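Local coordinates for protein extracellular ligand-binding receptor (Rhodopseudomonas palustris, PDB 3SG0) that probably serves as the solute-binding component of an ABC transporter, holding benzoylformate (phenylglyoxylate) and perhaps related aromatic acids in the cleft between its two lobes, at residues S97-S102 against A123-P128; R132-Y137 against D362-Y367; K138-D143 against G308-D313. All coordinates share one frame; numbering follows the deposited sequence. Where two conformers were deposited one is given.

Contact 1: residues S97-S102 against A123-P128. With 173 (benzoyl-formic acid), chain B.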
loop_
_atom_site.group_PDB
_atom_site.type_symbol
_atom_site.label_atom_id
_atom_site.label_comp_id
_atom_site.label_asym_id
_atom_site.label_seq_id
_atom_site.Cartn_x
_atom_site.Cartn_y
_atom_site.Cartn_z
ATOM N N SER A 97 3.326 7.484 -0.325
ATOM C CA SER A 97 2.391 6.631 0.397
ATOM C C SER A 97 1.108 6.362 -0.368
ATOM O O SER A 97 0.419 5.377 -0.091
ATOM C CB SER A 97 1.989 7.311 1.702
ATOM O OG SER A 97 3.107 7.741 2.460
ATOM N N LEU A 98 0.763 7.276 -1.272
ATOM C CA LEU A 98 -0.527 7.264 -1.960
ATOM C C LEU A 98 -0.314 7.203 -3.457
ATOM O O LEU A 98 0.710 7.666 -3.964
ATOM C CB LEU A 98 -1.336 8.527 -1.653
ATOM C CG LEU A 98 -1.374 9.024 -0.214
ATOM C CD1 LEU A 98 -2.266 10.265 -0.101
ATOM C CD2 LEU A 98 -1.836 7.935 0.731
ATOM N N THR A 99 -1.299 6.669 -4.162
ATOM C CA THR A 99 -1.210 6.514 -5.600
ATOM C C THR A 99 -1.108 7.843 -6.365
ATOM O O THR A 99 -0.200 8.005 -7.178
ATOM C CB THR A 99 -2.357 5.631 -6.128
ATOM O OG1 THR A 99 -2.176 4.293 -5.651
ATOM C CG2 THR A 99 -2.372 5.614 -7.638
ATOM N N PRO A 100 -2.016 8.806 -6.126
ATOM C CA PRO A 100 -1.908 10.065 -6.876
ATOM C C PRO A 100 -0.575 10.774 -6.630
ATOM O O PRO A 100 -0.043 11.452 -7.512
ATOM C CB PRO A 100 -3.079 10.906 -6.331
ATOM C CG PRO A 100 -3.470 10.262 -5.026
ATOM C CD PRO A 100 -3.175 8.803 -5.213
ATOM N N VAL A 101 -0.050 10.633 -5.424
ATOM C CA VAL A 101 1.192 11.290 -5.047
ATOM C C VAL A 101 2.391 10.594 -5.689
ATOM O O VAL A 101 3.381 11.236 -6.054
ATOM C CB VAL A 101 1.324 11.357 -3.513
ATOM C CG1 VAL A 101 2.573 12.088 -3.115
ATOM C CG2 VAL A 101 0.096 12.030 -2.909
ATOM N N SER A 102 2.289 9.277 -5.848
ATOM C CA SER A 102 3.376 8.469 -6.406
ATOM C C SER A 102 3.479 8.509 -7.923
ATOM O O SER A 102 4.567 8.357 -8.471
ATOM C CB SER A 102 3.214 7.013 -5.983
ATOM O OG SER A 102 3.349 6.873 -4.581
ATOM N N ALA A 123 -2.356 -0.708 -9.289
ATOM C CA ALA A 123 -1.613 -1.495 -10.268
ATOM C C ALA A 123 -0.874 -0.632 -11.284
ATOM O O ALA A 123 0.229 -0.987 -11.708
ATOM C CB ALA A 123 -2.550 -2.452 -10.985
ATOM N N ILE A 124 -1.468 0.499 -11.661
ATOM C CA ILE A 124 -0.908 1.367 -12.692
ATOM C C ILE A 124 0.486 1.891 -12.329
ATOM O O ILE A 124 1.234 2.354 -13.195
ATOM C CB ILE A 124 -1.886 2.530 -13.001
ATOM C CG1 ILE A 124 -1.478 3.292 -14.258
ATOM C CG2 ILE A 124 -1.999 3.484 -11.829
ATOM C CD1 ILE A 124 -2.534 4.270 -14.724
ATOM N N LEU A 125 0.842 1.832 -11.049
ATOM C CA LEU A 125 2.172 2.280 -10.650
ATOM C C LEU A 125 3.294 1.451 -11.280
ATOM O O LEU A 125 4.390 1.972 -11.493
ATOM C CB LEU A 125 2.300 2.314 -9.132
ATOM C CG LEU A 125 1.372 3.332 -8.452
ATOM C CD1 LEU A 125 1.316 3.091 -6.954
ATOM C CD2 LEU A 125 1.810 4.755 -8.764
ATOM N N VAL A 126 3.036 0.172 -11.574
ATOM C CA VAL A 126 4.074 -0.679 -12.169
ATOM C C VAL A 126 3.618 -1.535 -13.342
ATOM O O VAL A 126 4.448 -2.210 -13.957
ATOM C CB VAL A 126 4.741 -1.632 -11.141
ATOM C CG1 VAL A 126 5.505 -0.841 -10.101
ATOM C CG2 VAL A 126 3.720 -2.585 -10.506
ATOM N N ALA A 127 2.325 -1.537 -13.651
ATOM C CA ALA A 127 1.777 -2.457 -14.647
ATOM C C ALA A 127 0.842 -1.720 -15.589
ATOM O O ALA A 127 0.144 -0.798 -15.172
ATOM C CB ALA A 127 1.015 -3.581 -13.962
ATOM N N PRO A 128 0.834 -2.101 -16.873
ATOM C CA PRO A 128 1.784 -3.031 -17.490
ATOM C C PRO A 128 3.183 -2.430 -17.514
ATOM O O PRO A 128 3.348 -1.212 -17.412
ATOM C CB PRO A 128 1.251 -3.165 -18.918
ATOM C CG PRO A 128 0.559 -1.867 -19.164
ATOM C CD PRO A 128 -0.094 -1.526 -17.864
HETATM O O1B 173 B . -2.364 3.788 -3.021
HETATM C C1 173 B . -3.028 4.540 -2.359
HETATM O O1A 173 B . -3.476 5.771 -2.824
HETATM C C2 173 B . -3.620 4.084 -1.053
HETATM O O2 173 B . -4.486 4.717 -0.526
HETATM C C1G 173 B . -3.032 2.857 -0.428
HETATM C C2D 173 B . -1.516 2.707 -0.372
HETATM C C2E 173 B . -0.903 1.460 0.233
HETATM C C3 173 B . -1.823 0.362 0.765
HETATM C C1E 173 B . -3.351 0.541 0.690
HETATM C C1D 173 B . -3.972 1.790 0.100
#
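Leu-125 spreads its two methyl groups over the first turn of helix 99-111, one toward each of two hydroxyl-bearing residues. CD1 lies 3.9 Å from Thr-99 OG1, and CD2 lies 3.8 Å from Ser-102 CB, so the leucine meets the serine at its methylene while the serine hydroxyl is engaged elsewhere. No hydrogen bond joins the two segments; the contact is one of shape, and the polar work is done beside it.

That work is the capture of benzoylformate. Thr-99 takes one carboxylate oxygen with each of its two donors: its backbone N reaches O1A at 2.7 Å in an almost straight bond (176°), and its OG1 gives a proton to O1B, also at 2.7 Å. The torsion makes this double grip possible, for OG1 stands beside the backbone N with chi1 at -67°, and both donors can face the same acid group. Arg-198 and the backbone N of Ala-121 add further bonds to the ligand, while Ser-97 O comes within 3.3 Å of ring atom C2D.

A second shell sets the threonine in place. Ala-122 N hydrogen-bonds to Thr-99 OG1 and so helps fix the hydroxyl's rotation. Leu-98, the N-cap residue, offers its carbonyl O to Ser-102 twice: to the backbone N at 2.9 Å and to OG at 2.8 Å, the hydroxyl approaching from above the carbonyl plane. Farther out, Leu-103, Ala-120 and Lys-138 also touch Leu-125.

The acid therefore sits at the N-terminal end of a helix, where the helix dipole and the guanidinium of Arg-198 would both be expected to stabilise a negative charge, with a leucine methyl packed against the hydroxyl that binds it.

Contact 2: residues R132-Y137 against D362-Y367; sequences RRKWVY and DNHNGY
His-364 reaches from its loop onto the face of Tyr-137, and the two rings form an offset stack with centroids 4.0 Å apart and planes inclined by 18°. Tyrosine atom CE1 lies over the centre of the imidazole, whereas ND1 of the histidine falls near the rim of the phenol ring. His-364 CG stands beside its own backbone N (chi1 -80°), which carries the ring toward segment 132-137.

Hydrogen bonds at both nitrogens help fix the rotation of the imidazole. ND1 donates to Val-136 O at 2.7 Å, an appreciably bent bond (142°) whose acceptor lies close to the ring plane. Lys-134 O sits at the same ring's edge, 3.1 Å from CE1. On its other nitrogen, NE2 is hydrogen-bonded to Glu-345 OE1; with a carbonyl and a carboxylate as partners, the ring is probably protonated on both nitrogens. The phenol is tied down as well, through a bond between Tyr-137 OH and Arg-341 O. A weaker CA-H...O contact runs from Tyr-137 CA to His-364 O, 3.5 Å away.

Charge enters through water. Lys-134 NZ, bonded directly to Pro-361 O, also donates to a water at 2.8 Å, and this water in turn donates to Asp-362 OD1, bridging opposite charges that do not touch.

Within segment 362-367 the chain is bent by an Asx turn: Asn-363 OD1 accepts from the backbone N atoms of Asn-365 and Gly-366, both approaching from one face of the amide.

The arrangement anchors a C-terminal loop to strand 136-138, an edge strand of the six-stranded sheet in a two-lobed periplasmic binding protein, just before the chain leaves that sheet.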
loop_
_atom_site.group_PDB
_atom_site.type_symbol
_atom_site.label_atom_id
_atom_site.label_comp_id
_atom_site.label_asym_id
_atom_site.label_seq_id
_atom_site.Cartn_x
_atom_site.Cartn_y
_atom_site.Cartn_z
ATOM N N ARG A 132 9.723 3.082 -18.438
ATOM C CA ARG A 132 9.894 3.911 -17.245
ATOM C C ARG A 132 9.688 3.095 -15.976
ATOM O O ARG A 132 10.441 3.213 -15.006
ATOM C CB ARG A 132 8.923 5.091 -17.281
ATOM C CG ARG A 132 9.304 6.141 -18.316
ATOM C CD ARG A 132 8.141 7.063 -18.631
ATOM N NE ARG A 132 7.048 6.340 -19.274
ATOM C CZ ARG A 132 5.763 6.516 -18.992
ATOM N NH1 ARG A 132 5.397 7.400 -18.077
ATOM N NH2 ARG A 132 4.842 5.810 -19.629
ATOM N N ARG A 133 8.647 2.266 -15.986
ATOM C CA ARG A 133 8.339 1.394 -14.867
ATOM C C ARG A 133 9.421 0.338 -14.655
ATOM O O ARG A 133 9.450 -0.317 -13.612
ATOM C CB ARG A 133 6.935 0.804 -15.033
ATOM C CG ARG A 133 5.852 1.850 -14.818
ATOM C CD ARG A 133 4.520 1.462 -15.453
ATOM N NE ARG A 133 3.450 2.357 -15.019
ATOM C CZ ARG A 133 3.239 3.586 -15.476
ATOM N NH1 ARG A 133 3.994 4.088 -16.452
ATOM N NH2 ARG A 133 2.261 4.316 -14.956
ATOM N N LYS A 134 10.353 0.202 -15.608
ATOM C CA LYS A 134 11.545 -0.610 -15.384
ATOM C C LYS A 134 12.297 -0.169 -14.141
ATOM O O LYS A 134 13.044 -0.952 -13.558
ATOM C CB LYS A 134 12.516 -0.523 -16.560
ATOM C CG LYS A 134 12.267 -1.502 -17.665
ATOM C CD LYS A 134 12.461 -2.944 -17.243
ATOM C CE LYS A 134 11.966 -3.801 -18.370
ATOM N NZ LYS A 134 11.990 -5.217 -17.975
ATOM N N TRP A 135 12.144 1.103 -13.774
ATOM C CA TRP A 135 12.850 1.670 -12.633
ATOM C C TRP A 135 12.055 1.599 -11.332
ATOM O O TRP A 135 12.558 2.030 -10.300
ATOM C CB TRP A 135 13.278 3.117 -12.940
ATOM C CG TRP A 135 14.328 3.152 -13.996
ATOM C CD1 TRP A 135 14.142 3.305 -15.334
ATOM C CD2 TRP A 135 15.730 2.955 -13.803
ATOM N NE1 TRP A 135 15.345 3.231 -15.990
ATOM C CE2 TRP A 135 16.339 3.021 -15.069
ATOM C CE3 TRP A 135 16.534 2.743 -12.673
ATOM C CZ2 TRP A 135 17.715 2.873 -15.243
ATOM C CZ3 TRP A 135 17.899 2.602 -12.846
ATOM C CH2 TRP A 135 18.475 2.661 -14.122
ATOM N N VAL A 136 10.845 1.049 -11.362
ATOM C CA VAL A 136 9.940 1.116 -10.221
ATOM C C VAL A 136 9.628 -0.274 -9.680
ATOM O O VAL A 136 9.359 -1.199 -10.454
ATOM C CB VAL A 136 8.617 1.804 -10.634
ATOM C CG1 VAL A 136 7.686 1.989 -9.432
ATOM C CG2 VAL A 136 8.908 3.135 -11.296
ATOM N N TYR A 137 9.661 -0.418 -8.357
ATOM C CA TYR A 137 9.263 -1.655 -7.682
ATOM C C TYR A 137 8.192 -1.330 -6.660
ATOM O O TYR A 137 8.064 -0.177 -6.229
ATOM C CB TYR A 137 10.475 -2.337 -7.038
ATOM C CG TYR A 137 11.445 -2.803 -8.082
ATOM C CD1 TYR A 137 11.239 -4.000 -8.752
ATOM C CD2 TYR A 137 12.531 -2.023 -8.454
ATOM C CE1 TYR A 137 12.109 -4.425 -9.731
ATOM C CE2 TYR A 137 13.399 -2.434 -9.449
ATOM C CZ TYR A 137 13.175 -3.637 -10.085
ATOM O OH TYR A 137 14.012 -4.082 -11.088
ATOM N N ASP A 362 8.950 -8.274 -16.218
ATOM C CA ASP A 362 7.663 -7.674 -16.542
ATOM C C ASP A 362 6.767 -7.417 -15.334
ATOM O O ASP A 362 5.829 -6.614 -15.408
ATOM C CB ASP A 362 6.934 -8.509 -17.590
ATOM C CG ASP A 362 7.608 -8.434 -18.941
ATOM O OD1 ASP A 362 7.903 -7.301 -19.383
ATOM O OD2 ASP A 362 7.873 -9.498 -19.539
ATOM N N ASN A 363 7.072 -8.073 -14.222
ATOM C CA ASN A 363 6.286 -7.934 -13.005
ATOM C C ASN A 363 7.139 -7.389 -11.869
ATOM O O ASN A 363 7.893 -8.122 -11.232
ATOM C CB ASN A 363 5.652 -9.268 -12.610
ATOM C CG ASN A 363 4.671 -9.109 -11.475
ATOM O OD1 ASN A 363 4.603 -8.048 -10.848
ATOM N ND2 ASN A 363 3.917 -10.165 -11.181
ATOM N N HIS A 364 7.023 -6.083 -11.642
ATOM C CA HIS A 364 7.777 -5.414 -10.592
ATOM C C HIS A 364 6.962 -5.253 -9.304
ATOM O O HIS A 364 7.331 -4.483 -8.413
ATOM C CB HIS A 364 8.292 -4.071 -11.087
ATOM C CG HIS A 364 9.520 -4.167 -11.934
ATOM N ND1 HIS A 364 10.314 -3.071 -12.188
ATOM C CD2 HIS A 364 10.110 -5.214 -12.563
ATOM C CE1 HIS A 364 11.344 -3.437 -12.933
ATOM N NE2 HIS A 364 11.240 -4.731 -13.181
ATOM N N ASN A 365 5.862 -5.999 -9.224
ATOM C CA ASN A 365 5.049 -6.112 -8.010
ATOM C C ASN A 365 5.378 -7.436 -7.315
ATOM O O ASN A 365 5.877 -7.449 -6.187
ATOM C CB ASN A 365 3.570 -6.022 -8.396
ATOM C CG ASN A 365 2.626 -6.002 -7.204
ATOM O OD1 ASN A 365 1.561 -6.632 -7.250
ATOM N ND2 ASN A 365 2.969 -5.249 -6.163
ATOM N N GLY A 366 5.113 -8.543 -8.005
ATOM C CA GLY A 366 5.639 -9.827 -7.581
ATOM C C GLY A 366 4.647 -10.813 -6.994
ATOM O O GLY A 366 5.065 -11.877 -6.530
ATOM N N TYR A 367 3.359 -10.496 -7.021
ATOM C CA TYR A 367 2.360 -11.298 -6.314
ATOM C C TYR A 367 1.305 -11.867 -7.235
ATOM O O TYR A 367 1.071 -11.361 -8.331
ATOM C CB TYR A 367 1.644 -10.448 -5.257
ATOM C CG TYR A 367 2.578 -9.732 -4.328
ATOM C CD1 TYR A 367 3.178 -10.396 -3.265
ATOM C CD2 TYR A 367 2.885 -8.395 -4.529
ATOM C CE1 TYR A 367 4.042 -9.744 -2.419
ATOM C CE2 TYR A 367 3.739 -7.729 -3.689
ATOM C CZ TYR A 367 4.319 -8.407 -2.638
ATOM O OH TYR A 367 5.189 -7.760 -1.801
HETATM O O HOH W 1 10.887 -6.719 -20.016
#

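Contact 3: residues K138-D143 against G308-D313; sequences KVVPND and GVHLWD
Val-140 sets a single methyl, CG2, squarely over one face of the His-310 imidazole, 3.4 Å from the ring centroid and only 5° off the ring normal, a CH-pi contact in which no ring atom is much nearer than another. Both residues also touch benzoylformate, so the pair forms part of the pocket wall. With an alanine here in place of His-310, that methyl would probably lose the flat surface it rests on, and a gap would be likely to open beside the bound aromatic acid.

Beside this pair, Val-139 spans one turn of the helix. Its CG2 lies 3.4 Å from His-310 O, and its CG1 packs 4.0 Å from Asp-313 CB. The aspartate meets the valine with its methylene and its backbone carbonyl, not with its carboxylate, whose oxygens are bonded to Asn-353 and Asn-354.

The loop itself is braced by Lys-138. With its side chain extended as far as CE, a turn at the last torsion (chi4 -70°) brings NZ to Val-140 O and Asn-142 OD1, each at 2.8 Å, the latter on a lone pair in the amide plane, and Ala-121 O is a third partner.

Segment 138-143 thus links strand 136-138 to helix 143-156, probably one of the interlobe crossovers of this fold, and lies against helix 306-328, with Leu-352 of strand 350-352 touching both Val-139 and Asp-313.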
loop_
_atom_site.group_PDB
_atom_site.type_symbol
_atom_site.label_atom_id
_atom_site.label_comp_id
_atom_site.label_asym_id
_atom_site.label_seq_id
_atom_site.Cartn_x
_atom_site.Cartn_y
_atom_site.Cartn_z
ATOM N N LYS A 138 7.438 -2.341 -6.248
ATOM C CA LYS A 138 6.216 -2.084 -5.499
ATOM C C LYS A 138 5.868 -3.245 -4.583
ATOM O O LYS A 138 5.387 -4.281 -5.044
ATOM C CB LYS A 138 5.088 -1.846 -6.507
ATOM C CG LYS A 138 3.725 -1.579 -5.918
ATOM C CD LYS A 138 2.736 -1.224 -7.023
ATOM C CE LYS A 138 1.345 -0.969 -6.501
ATOM N NZ LYS A 138 0.716 -2.222 -6.013
ATOM N N VAL A 139 6.081 -3.069 -3.284
ATOM C CA VAL A 139 5.816 -4.154 -2.342
ATOM C C VAL A 139 4.351 -4.357 -1.970
ATOM O O VAL A 139 3.992 -5.461 -1.556
ATOM C CB VAL A 139 6.654 -4.042 -1.051
ATOM C CG1 VAL A 139 8.136 -4.159 -1.371
ATOM C CG2 VAL A 139 6.317 -2.780 -0.257
ATOM N N VAL A 140 3.494 -3.344 -2.082
ATOM C CA VAL A 140 2.081 -3.557 -1.759
ATOM C C VAL A 140 1.462 -4.316 -2.923
ATOM O O VAL A 140 1.673 -3.940 -4.067
ATOM C CB VAL A 140 1.344 -2.221 -1.557
ATOM C CG1 VAL A 140 -0.146 -2.463 -1.360
ATOM C CG2 VAL A 140 1.923 -1.472 -0.368
ATOM N N PRO A 141 0.706 -5.399 -2.661
ATOM C CA PRO A 141 0.110 -6.099 -3.807
ATOM C C PRO A 141 -0.789 -5.205 -4.652
ATOM O O PRO A 141 -1.548 -4.388 -4.133
ATOM C CB PRO A 141 -0.696 -7.219 -3.142
ATOM C CG PRO A 141 0.054 -7.486 -1.864
ATOM C CD PRO A 141 0.436 -6.106 -1.395
ATOM N N ASN A 142 -0.692 -5.372 -5.967
ATOM C CA ASN A 142 -1.528 -4.619 -6.887
ATOM C C ASN A 142 -3.007 -4.752 -6.536
ATOM O O ASN A 142 -3.512 -5.853 -6.278
ATOM C CB ASN A 142 -1.306 -5.100 -8.317
ATOM C CG ASN A 142 0.021 -4.648 -8.902
ATOM O OD1 ASN A 142 0.708 -3.784 -8.361
ATOM N ND2 ASN A 142 0.377 -5.239 -10.036
ATOM N N ASP A 143 -3.711 -3.623 -6.572
ATOM C CA ASP A 143 -5.114 -3.589 -6.186
ATOM C C ASP A 143 -5.994 -4.488 -7.029
ATOM O O ASP A 143 -7.029 -4.937 -6.543
ATOM C CB ASP A 143 -5.661 -2.162 -6.223
ATOM C CG ASP A 143 -5.174 -1.329 -5.064
ATOM O OD1 ASP A 143 -5.146 -1.867 -3.928
ATOM O OD2 ASP A 143 -4.813 -0.157 -5.292
ATOM N N GLY A 308 3.725 1.160 8.000
ATOM C CA GLY A 308 5.162 1.208 8.193
ATOM C C GLY A 308 5.872 0.045 7.513
ATOM O O GLY A 308 7.027 0.156 7.079
ATOM N N VAL A 309 5.184 -1.088 7.417
ATOM C CA VAL A 309 5.791 -2.274 6.826
ATOM C C VAL A 309 6.001 -2.111 5.325
ATOM O O VAL A 309 6.809 -2.821 4.738
ATOM C CB VAL A 309 5.021 -3.574 7.185
ATOM C CG1 VAL A 309 4.057 -3.991 6.074
ATOM C CG2 VAL A 309 6.011 -4.694 7.476
ATOM N N HIS A 310 5.305 -1.170 4.701
ATOM C CA HIS A 310 5.532 -0.925 3.277
ATOM C C HIS A 310 6.902 -0.301 3.068
ATOM O O HIS A 310 7.556 -0.554 2.051
ATOM C CB HIS A 310 4.375 -0.111 2.698
ATOM C CG HIS A 310 3.087 -0.836 2.856
ATOM N ND1 HIS A 310 1.837 -0.257 2.963
ATOM C CD2 HIS A 310 2.903 -2.168 2.982
ATOM C CE1 HIS A 310 0.937 -1.217 3.133
ATOM N NE2 HIS A 310 1.561 -2.381 3.140
ATOM N N LEU A 311 7.362 0.484 4.038
ATOM C CA LEU A 311 8.736 0.977 4.009
ATOM C C LEU A 311 9.699 -0.165 4.348
ATOM O O LEU A 311 10.693 -0.392 3.653
ATOM C CB LEU A 311 8.908 2.148 4.976
ATOM C CG LEU A 311 10.332 2.690 5.113
ATOM C CD1 LEU A 311 10.957 3.023 3.767
ATOM C CD2 LEU A 311 10.329 3.901 6.029
ATOM N N TRP A 312 9.390 -0.904 5.409
ATOM C CA TRP A 312 10.244 -2.003 5.843
ATOM C C TRP A 312 10.493 -3.023 4.720
ATOM O O TRP A 312 11.643 -3.369 4.429
ATOM C CB TRP A 312 9.621 -2.689 7.056
ATOM C CG TRP A 312 10.452 -3.790 7.628
ATOM C CD1 TRP A 312 10.352 -5.114 7.346
ATOM C CD2 TRP A 312 11.513 -3.659 8.579
ATOM N NE1 TRP A 312 11.284 -5.825 8.063
ATOM C CE2 TRP A 312 12.007 -4.953 8.834
ATOM C CE3 TRP A 312 12.084 -2.575 9.252
ATOM C CZ2 TRP A 312 13.055 -5.194 9.723
ATOM C CZ3 TRP A 312 13.122 -2.818 10.137
ATOM C CH2 TRP A 312 13.595 -4.115 10.363
ATOM N N ASP A 313 9.418 -3.517 4.110
ATOM C CA ASP A 313 9.538 -4.525 3.059
ATOM C C ASP A 313 10.294 -3.956 1.848
ATOM O O ASP A 313 11.039 -4.676 1.183
ATOM C CB ASP A 313 8.161 -5.013 2.586
ATOM C CG ASP A 313 7.502 -6.048 3.505
ATOM O OD1 ASP A 313 8.140 -6.576 4.456
ATOM O OD2 ASP A 313 6.308 -6.340 3.223
#

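The three contacts form a rough triangle, their centres 11 to 13 Å apart. Contact 1 holds the acid end of benzoylformate, contact 3 brings the Val-140 side chain within about 4 Å of the ligand, and contact 2 lies farther off, the nearest atoms of the Val-136 side chain and ligand being about 12 Å apart. Probable direct bonds are Arg-133 NH2 to Ile-124 O (2.8 Å) between contacts 2 and 1, and Tyr-367 OH to Val-139 O (2.6 Å) and Asn-365 ND2 to Val-140 O (2.8 Å) between contacts 2 and 3. Contacts 1 and 3 meet by packing, Val-126 CG1 lying 3.8 Å from Lys-138 CB. Contact 3 is nested within the loop that contact 2 closes.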